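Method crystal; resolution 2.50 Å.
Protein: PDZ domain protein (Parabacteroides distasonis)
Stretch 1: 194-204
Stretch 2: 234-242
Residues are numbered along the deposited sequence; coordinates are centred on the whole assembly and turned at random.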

# COMPACT_ATOMS: atom_id res chain seq x y z
N PHE A 194 7.08 -7.89 -12.24
CA PHE A 194 5.93 -7.81 -13.13
C PHE A 194 5.41 -9.21 -13.44
O PHE A 194 6.12 -10.03 -14.03
CB PHE A 194 6.21 -7.02 -14.42
CG PHE A 194 4.93 -6.77 -15.20
CD1 PHE A 194 4.07 -5.74 -14.84
CD2 PHE A 194 4.56 -7.62 -16.24
CE1 PHE A 194 2.87 -5.54 -15.53
CE2 PHE A 194 3.36 -7.41 -16.93
CZ PHE A 194 2.53 -6.37 -16.58
N ASP A 195 4.17 -9.46 -13.02
CA ASP A 195 3.47 -10.72 -13.24
C ASP A 195 1.96 -10.53 -13.05
O ASP A 195 1.51 -9.45 -12.64
CB ASP A 195 4.01 -11.81 -12.30
CG ASP A 195 3.67 -13.23 -12.73
OD1 ASP A 195 3.88 -13.56 -13.92
OD2 ASP A 195 3.17 -14.00 -11.88
N LYS A 196 1.18 -11.60 -13.37
CA LYS A 196 -0.27 -11.63 -13.26
C LYS A 196 -0.68 -11.66 -11.80
O LYS A 196 0.05 -12.18 -10.96
CB LYS A 196 -0.84 -12.85 -14.01
N ASN A 197 -1.83 -11.06 -11.49
CA ASN A 197 -2.41 -11.05 -10.16
C ASN A 197 -3.17 -12.38 -9.93
O ASN A 197 -4.10 -12.68 -10.69
CB ASN A 197 -3.33 -9.83 -10.01
CG ASN A 197 -4.19 -9.74 -8.74
OD1 ASN A 197 -3.98 -10.43 -7.74
ND2 ASN A 197 -5.17 -8.86 -8.77
N PRO A 198 -2.83 -13.18 -8.89
CA PRO A 198 -3.59 -14.43 -8.65
C PRO A 198 -5.06 -14.14 -8.30
O PRO A 198 -5.94 -14.87 -8.75
CB PRO A 198 -2.84 -15.08 -7.48
CG PRO A 198 -1.50 -14.42 -7.46
CD PRO A 198 -1.76 -13.02 -7.88
N ASN A 199 -5.32 -13.01 -7.59
CA ASN A 199 -6.65 -12.55 -7.19
C ASN A 199 -7.51 -12.00 -8.38
O ASN A 199 -8.61 -11.49 -8.13
CB ASN A 199 -6.55 -11.49 -6.08
N TYR A 200 -7.04 -12.13 -9.66
CA TYR A 200 -7.82 -11.71 -10.84
C TYR A 200 -8.77 -12.84 -11.25
O TYR A 200 -8.31 -13.97 -11.51
CB TYR A 200 -6.91 -11.31 -12.01
CG TYR A 200 -7.66 -10.72 -13.18
CD1 TYR A 200 -8.41 -9.55 -13.04
CD2 TYR A 200 -7.59 -11.30 -14.45
CE1 TYR A 200 -9.10 -9.00 -14.12
CE2 TYR A 200 -8.28 -10.74 -15.54
CZ TYR A 200 -9.03 -9.60 -15.36
OH TYR A 200 -9.69 -9.01 -16.42
N LEU A 201 -10.08 -12.55 -11.30
CA LEU A 201 -11.09 -13.57 -11.60
C LEU A 201 -11.66 -13.49 -13.03
O LEU A 201 -12.64 -14.18 -13.34
CB LEU A 201 -12.25 -13.49 -10.57
CG LEU A 201 -12.12 -14.29 -9.25
CD1 LEU A 201 -11.52 -15.67 -9.46
CD2 LEU A 201 -11.36 -13.50 -8.19
N GLY A 202 -11.03 -12.70 -13.89
CA GLY A 202 -11.49 -12.51 -15.26
C GLY A 202 -12.76 -11.69 -15.29
O GLY A 202 -13.64 -11.93 -16.13
N ALA A 203 -12.87 -10.74 -14.32
CA ALA A 203 -14.01 -9.84 -14.11
C ALA A 203 -13.56 -8.38 -13.89
O ALA A 203 -12.54 -8.13 -13.25
CB ALA A 203 -14.83 -10.32 -12.91
N ASN A 204 -14.34 -7.42 -14.45
CA ASN A 204 -14.12 -5.97 -14.37
C ASN A 204 -15.43 -5.20 -14.62
O ASN A 204 -16.48 -5.55 -14.08
CB ASN A 204 -13.05 -5.52 -15.37
N ALA A 234 -11.28 -4.14 -5.13
CA ALA A 234 -10.59 -3.30 -6.12
C ALA A 234 -9.27 -3.95 -6.58
O ALA A 234 -8.82 -3.69 -7.70
CB ALA A 234 -10.31 -1.92 -5.55
N GLU A 235 -8.66 -4.79 -5.71
CA GLU A 235 -7.43 -5.54 -5.97
C GLU A 235 -7.68 -6.60 -7.03
O GLU A 235 -6.82 -6.83 -7.88
CB GLU A 235 -6.91 -6.19 -4.68
CG GLU A 235 -6.07 -5.28 -3.80
CD GLU A 235 -4.57 -5.47 -3.83
OE1 GLU A 235 -4.11 -6.56 -4.24
OE2 GLU A 235 -3.84 -4.54 -3.41
N ALA A 236 -8.87 -7.24 -6.98
CA ALA A 236 -9.32 -8.28 -7.91
C ALA A 236 -9.48 -7.74 -9.36
O ALA A 236 -9.37 -8.51 -10.31
CB ALA A 236 -10.64 -8.86 -7.43
N GLU A 237 -9.74 -6.43 -9.51
CA GLU A 237 -9.92 -5.74 -10.80
C GLU A 237 -8.63 -5.73 -11.66
O GLU A 237 -8.72 -5.58 -12.89
CB GLU A 237 -10.40 -4.29 -10.59
CG GLU A 237 -11.67 -4.15 -9.76
CD GLU A 237 -12.94 -4.70 -10.39
OE1 GLU A 237 -13.29 -4.27 -11.51
OE2 GLU A 237 -13.59 -5.56 -9.75
N ALA A 238 -7.45 -5.88 -11.02
CA ALA A 238 -6.13 -5.87 -11.67
C ALA A 238 -5.70 -7.25 -12.17
O ALA A 238 -5.62 -8.18 -11.38
CB ALA A 238 -5.09 -5.33 -10.70
N GLU A 239 -5.37 -7.36 -13.48
CA GLU A 239 -4.88 -8.62 -14.06
C GLU A 239 -3.44 -8.82 -13.69
O GLU A 239 -3.03 -9.94 -13.40
CB GLU A 239 -4.99 -8.66 -15.61
CG GLU A 239 -6.14 -7.90 -16.26
CD GLU A 239 -6.35 -8.13 -17.74
OE1 GLU A 239 -5.69 -9.01 -18.33
OE2 GLU A 239 -7.20 -7.40 -18.33
N TYR A 240 -2.65 -7.72 -13.75
CA TYR A 240 -1.21 -7.67 -13.52
C TYR A 240 -0.79 -6.83 -12.30
O TYR A 240 -1.47 -5.88 -11.90
CB TYR A 240 -0.51 -7.10 -14.77
CG TYR A 240 -0.69 -7.91 -16.03
CD1 TYR A 240 0.16 -8.97 -16.32
CD2 TYR A 240 -1.70 -7.61 -16.94
CE1 TYR A 240 0.01 -9.72 -17.49
CE2 TYR A 240 -1.85 -8.33 -18.12
CZ TYR A 240 -0.99 -9.38 -18.40
OH TYR A 240 -1.12 -10.09 -19.57
N LEU A 241 0.38 -7.17 -11.76
CA LEU A 241 0.99 -6.46 -10.63
C LEU A 241 2.37 -5.98 -11.03
O LEU A 241 3.14 -6.72 -11.66
CB LEU A 241 1.07 -7.33 -9.36
CG LEU A 241 -0.24 -7.95 -8.87
CD1 LEU A 241 0.02 -9.08 -7.88
CD2 LEU A 241 -1.21 -6.91 -8.34
N LEU A 242 2.66 -4.72 -10.68
CA LEU A 242 3.94 -4.10 -10.97
C LEU A 242 4.57 -3.56 -9.70
O LEU A 242 3.95 -2.81 -8.93
CB LEU A 242 3.82 -2.97 -12.03
CG LEU A 242 5.15 -2.47 -12.67
CD1 LEU A 242 4.95 -2.10 -14.14
CD2 LEU A 242 5.73 -1.26 -11.90

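What joins the two backbones? Strands 194-196 and 240-242 run antiparallel, and Asp 195 pairs with Leu 241 through two hydrogen bonds: Asp 195 N to Leu 241 O at 3.2 Å and Leu 241 N to Asp 195 O at 2.7 Å. Beyond the strand, Asn 197 N donates a nearly straight hydrogen bond of 2.5 Å to Glu 239 O. The contact buries 788 Å², both sides summed.

Why does Asn 197 suit its buried place? Its CB points toward the other stretch. With chi1 in t, its amide reaches one partner in each stretch: Asn 197 ND2 donates to Ala 238 O at 2.7 Å, while Asn 197 OD1 accepts from Asn 199 N at 2.9 Å, bracing the type I turn from Asn 197 to Tyr 200. One short amide thus ties the turn to the second stretch. Leu 241 (m, t) adds apolar cover, its CG 3.8 Å from Asn 197 CB.

How do the aromatic rings pack? With chi1 in t, Phe 194 brings its CZ 3.5 Å from CD1 of Tyr 240, which is in m. The planes are near parallel, but the rings are slid apart and barely overlap.

What does Tyr 200 cover? Also t, it presents one ring face to the aliphatic part of Glu 239, whose CG lies 3.7 Å from the centroid of the Tyr 200 ring. Ala 236 O approaches the ring edge, 3.1 Å from Tyr 200 CD1.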